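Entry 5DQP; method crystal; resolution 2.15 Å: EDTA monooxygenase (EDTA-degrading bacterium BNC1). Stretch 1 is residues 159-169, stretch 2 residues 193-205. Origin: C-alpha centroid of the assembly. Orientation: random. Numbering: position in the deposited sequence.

Stretch 1, residues 159-169: GLWNSWKFPWD
Stretch 2 193-205: KVAGPLNVPLPPY

Pro 201 lies at the apolar centre. Its CB sits over one face of the Trp 164 ring (chi1 t, chi2 15°), 4.0 Å from the centroid of the six-membered ring. Phe 166 CB approaches Pro 201 CB to 3.6 Å, and Trp 168 CZ2 lies 3.8 Å from Pro 201 CG. Leu 198 (t, p) packs its CB 4.1 Å from Leu 160 CB (m, t). Leu 198 CD2 lies 3.7 Å from Trp 161 CD1, at the edge of the ring. Gly 196 has phi 66°, and a CB there would crowd Leu 160 CD2. A cis peptide bond leads from Gly 196 into Pro 197.

The two stretches run in broadly the same direction. Leu 160 CA pairs with Leu 198 CA (5.3 Å) and Trp 164 CA with Pro 201 CA (4.9 Å). Residues 159-161 belong to a helix that begins earlier in the chain; 164-165 form a short strand; 195-205 are loop.

Ser 163 (p) OG accepts from Leu 198 N at 2.9 Å and donates to Leu 160 O at 2.9 Å, so it links the two backbones. Leu 202 is held at both ends: its N donates to Trp 164 O at 2.8 Å, and Trp 168 (m, chi2 104°) NE1 donates to Leu 202 O at 3.0 Å, with Pro 204 CD over its ring face. Water 1 bridges Trp 161 O and Val 200 O; water 2 bridges Phe 166 O and Leu 202 O.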

# COMPACT_ATOMS: atom_id res chain seq x y z
N GLY A 159 19.03 -6.81 -2.04
CA GLY A 159 19.87 -6.80 -0.85
C GLY A 159 19.08 -6.61 0.43
O GLY A 159 19.32 -7.29 1.42
N LEU A 160 18.10 -5.69 0.41
CA LEU A 160 17.26 -5.48 1.59
C LEU A 160 16.41 -6.70 1.91
O LEU A 160 16.28 -7.09 3.08
CB LEU A 160 16.37 -4.25 1.39
CG LEU A 160 17.17 -2.96 1.46
CD1 LEU A 160 16.32 -1.74 1.09
CD2 LEU A 160 17.75 -2.80 2.87
N TRP A 161 15.78 -7.29 0.90
CA TRP A 161 14.99 -8.48 1.16
C TRP A 161 15.80 -9.57 1.86
O TRP A 161 15.28 -10.27 2.72
CB TRP A 161 14.39 -9.00 -0.15
CG TRP A 161 13.24 -8.15 -0.61
CD1 TRP A 161 12.46 -7.31 0.15
CD2 TRP A 161 12.77 -8.02 -1.95
NE1 TRP A 161 11.51 -6.69 -0.64
CE2 TRP A 161 11.69 -7.09 -1.93
CE3 TRP A 161 13.15 -8.58 -3.17
CZ2 TRP A 161 10.99 -6.75 -3.08
CZ3 TRP A 161 12.46 -8.23 -4.31
CH2 TRP A 161 11.38 -7.33 -4.25
N ASN A 162 17.09 -9.70 1.53
CA ASN A 162 17.88 -10.78 2.09
C ASN A 162 18.53 -10.43 3.40
O ASN A 162 19.18 -11.30 3.98
CB ASN A 162 18.95 -11.24 1.11
CG ASN A 162 18.36 -11.96 -0.06
OD1 ASN A 162 17.33 -12.63 0.07
ND2 ASN A 162 18.97 -11.83 -1.22
N SER A 163 18.39 -9.19 3.88
CA SER A 163 19.18 -8.70 5.00
C SER A 163 18.63 -9.11 6.37
O SER A 163 19.33 -8.89 7.37
CB SER A 163 19.30 -7.16 4.95
OG SER A 163 18.05 -6.54 5.26
N TRP A 164 17.42 -9.67 6.45
CA TRP A 164 16.88 -10.19 7.71
C TRP A 164 16.28 -11.56 7.44
O TRP A 164 15.20 -11.66 6.86
CB TRP A 164 15.83 -9.26 8.32
CG TRP A 164 15.33 -9.75 9.67
CD1 TRP A 164 15.91 -10.71 10.48
CD2 TRP A 164 14.17 -9.30 10.36
NE1 TRP A 164 15.17 -10.87 11.64
CE2 TRP A 164 14.11 -10.01 11.59
CE3 TRP A 164 13.20 -8.34 10.09
CZ2 TRP A 164 13.09 -9.81 12.51
CZ3 TRP A 164 12.19 -8.14 11.01
CH2 TRP A 164 12.15 -8.87 12.21
N LYS A 165 16.99 -12.60 7.87
CA LYS A 165 16.50 -13.97 7.76
C LYS A 165 16.08 -14.41 9.17
O LYS A 165 16.91 -14.85 9.96
CB LYS A 165 17.57 -14.87 7.16
CG LYS A 165 17.88 -14.52 5.69
CD LYS A 165 19.05 -15.33 5.13
CE LYS A 165 19.43 -14.81 3.75
NZ LYS A 165 20.53 -15.59 3.11
N PHE A 166 14.79 -14.25 9.46
CA PHE A 166 14.23 -14.62 10.75
C PHE A 166 14.11 -16.14 10.84
O PHE A 166 13.81 -16.80 9.85
CB PHE A 166 12.86 -13.95 10.91
CG PHE A 166 12.12 -14.29 12.18
CD1 PHE A 166 12.39 -13.62 13.36
CD2 PHE A 166 11.18 -15.31 12.19
CE1 PHE A 166 11.73 -13.95 14.53
CE2 PHE A 166 10.52 -15.65 13.36
CZ PHE A 166 10.79 -14.95 14.54
N PRO A 167 14.38 -16.79 12.12
CA PRO A 167 14.38 -18.28 12.25
C PRO A 167 12.99 -18.91 12.43
O PRO A 167 12.54 -19.26 13.51
CB PRO A 167 15.28 -18.51 13.46
CG PRO A 167 15.19 -17.27 14.28
CD PRO A 167 14.77 -16.12 13.37
N TRP A 168 12.29 -19.07 11.30
CA TRP A 168 10.91 -19.56 11.31
C TRP A 168 10.76 -20.88 12.05
O TRP A 168 9.70 -21.13 12.63
CB TRP A 168 10.40 -19.71 9.86
CG TRP A 168 10.47 -18.45 9.12
CD1 TRP A 168 11.40 -18.11 8.17
CD2 TRP A 168 9.64 -17.31 9.30
NE1 TRP A 168 11.16 -16.83 7.73
CE2 TRP A 168 10.09 -16.32 8.41
CE3 TRP A 168 8.54 -17.03 10.13
CZ2 TRP A 168 9.47 -15.07 8.31
CZ3 TRP A 168 7.94 -15.79 10.04
CH2 TRP A 168 8.41 -14.83 9.14
N ASP A 169 11.77 -21.74 12.02
CA ASP A 169 11.71 -23.02 12.73
C ASP A 169 12.14 -22.93 14.20
O ASP A 169 12.08 -23.93 14.91
CB ASP A 169 12.60 -24.05 12.01
N LYS A 193 22.26 5.48 -1.37
CA LYS A 193 23.02 5.14 -0.18
C LYS A 193 22.03 4.60 0.84
O LYS A 193 21.12 5.32 1.26
CB LYS A 193 23.76 6.37 0.37
CG LYS A 193 24.76 6.06 1.46
CD LYS A 193 25.30 7.31 2.13
CE LYS A 193 26.24 6.96 3.28
NZ LYS A 193 26.68 8.17 4.04
N VAL A 194 22.17 3.32 1.20
CA VAL A 194 21.19 2.65 2.04
C VAL A 194 21.89 1.66 2.96
O VAL A 194 22.51 0.71 2.48
CB VAL A 194 20.14 1.91 1.18
CG1 VAL A 194 19.24 1.07 2.06
CG2 VAL A 194 19.35 2.90 0.29
N ALA A 195 21.78 1.85 4.28
CA ALA A 195 22.48 0.97 5.20
C ALA A 195 21.77 -0.37 5.38
O ALA A 195 22.41 -1.43 5.34
CB ALA A 195 22.67 1.66 6.56
N GLY A 196 20.44 -0.35 5.56
CA GLY A 196 19.73 -1.55 5.98
C GLY A 196 20.19 -1.91 7.39
O GLY A 196 20.94 -1.14 7.98
N PRO A 197 19.75 -3.05 7.96
CA PRO A 197 18.84 -4.06 7.39
C PRO A 197 17.39 -3.58 7.23
O PRO A 197 16.98 -2.57 7.81
CB PRO A 197 18.90 -5.20 8.42
CG PRO A 197 19.27 -4.53 9.71
CD PRO A 197 20.18 -3.41 9.33
N LEU A 198 16.65 -4.31 6.39
CA LEU A 198 15.21 -4.17 6.30
C LEU A 198 14.56 -4.70 7.57
O LEU A 198 15.03 -5.67 8.16
CB LEU A 198 14.68 -4.94 5.10
CG LEU A 198 13.29 -4.66 4.55
CD1 LEU A 198 13.25 -3.24 4.03
CD2 LEU A 198 12.99 -5.68 3.43
N ASN A 199 13.46 -4.05 7.98
CA ASN A 199 12.68 -4.49 9.13
C ASN A 199 11.46 -5.35 8.73
O ASN A 199 10.43 -5.33 9.41
CB ASN A 199 12.25 -3.29 9.98
CG ASN A 199 11.33 -2.34 9.24
OD1 ASN A 199 11.20 -2.40 8.01
ND2 ASN A 199 10.71 -1.44 9.98
N VAL A 200 11.58 -6.13 7.67
CA VAL A 200 10.58 -7.13 7.31
C VAL A 200 11.39 -8.36 6.96
O VAL A 200 12.32 -8.26 6.15
CB VAL A 200 9.70 -6.70 6.13
CG1 VAL A 200 8.69 -7.82 5.79
CG2 VAL A 200 8.98 -5.38 6.40
N PRO A 201 11.12 -9.53 7.52
CA PRO A 201 12.01 -10.67 7.31
C PRO A 201 11.72 -11.43 6.02
O PRO A 201 10.58 -11.50 5.55
CB PRO A 201 11.74 -11.55 8.53
CG PRO A 201 10.25 -11.33 8.73
CD PRO A 201 10.00 -9.87 8.42
N LEU A 202 12.78 -12.02 5.47
CA LEU A 202 12.64 -12.89 4.31
C LEU A 202 11.78 -14.09 4.70
O LEU A 202 12.03 -14.72 5.73
CB LEU A 202 14.00 -13.38 3.83
CG LEU A 202 14.09 -14.16 2.51
CD1 LEU A 202 13.64 -13.27 1.33
CD2 LEU A 202 15.50 -14.60 2.29
N PRO A 203 10.76 -14.42 3.93
CA PRO A 203 9.96 -15.61 4.23
C PRO A 203 10.73 -16.86 3.85
O PRO A 203 11.67 -16.79 3.05
CB PRO A 203 8.71 -15.43 3.35
CG PRO A 203 8.76 -13.96 2.90
CD PRO A 203 10.22 -13.67 2.79
N PRO A 204 10.33 -18.02 4.37
CA PRO A 204 11.04 -19.26 4.02
C PRO A 204 10.82 -19.69 2.58
O PRO A 204 11.61 -20.47 2.05
CB PRO A 204 10.45 -20.29 5.00
CG PRO A 204 9.10 -19.75 5.33
CD PRO A 204 9.26 -18.26 5.35
N TYR A 205 9.79 -19.19 1.91
CA TYR A 205 9.58 -19.54 0.51
C TYR A 205 10.15 -18.49 -0.46
O TYR A 205 9.93 -18.59 -1.67
CB TYR A 205 8.09 -19.77 0.27
CG TYR A 205 7.27 -18.67 0.90
CD1 TYR A 205 7.14 -17.44 0.26
CD2 TYR A 205 6.63 -18.85 2.12
CE1 TYR A 205 6.43 -16.42 0.83
CE2 TYR A 205 5.89 -17.82 2.70
CZ TYR A 205 5.80 -16.62 2.05
OH TYR A 205 5.07 -15.59 2.60
O HOH W 1 12.62 -9.31 3.44
O HOH W 2 14.40 -16.20 6.91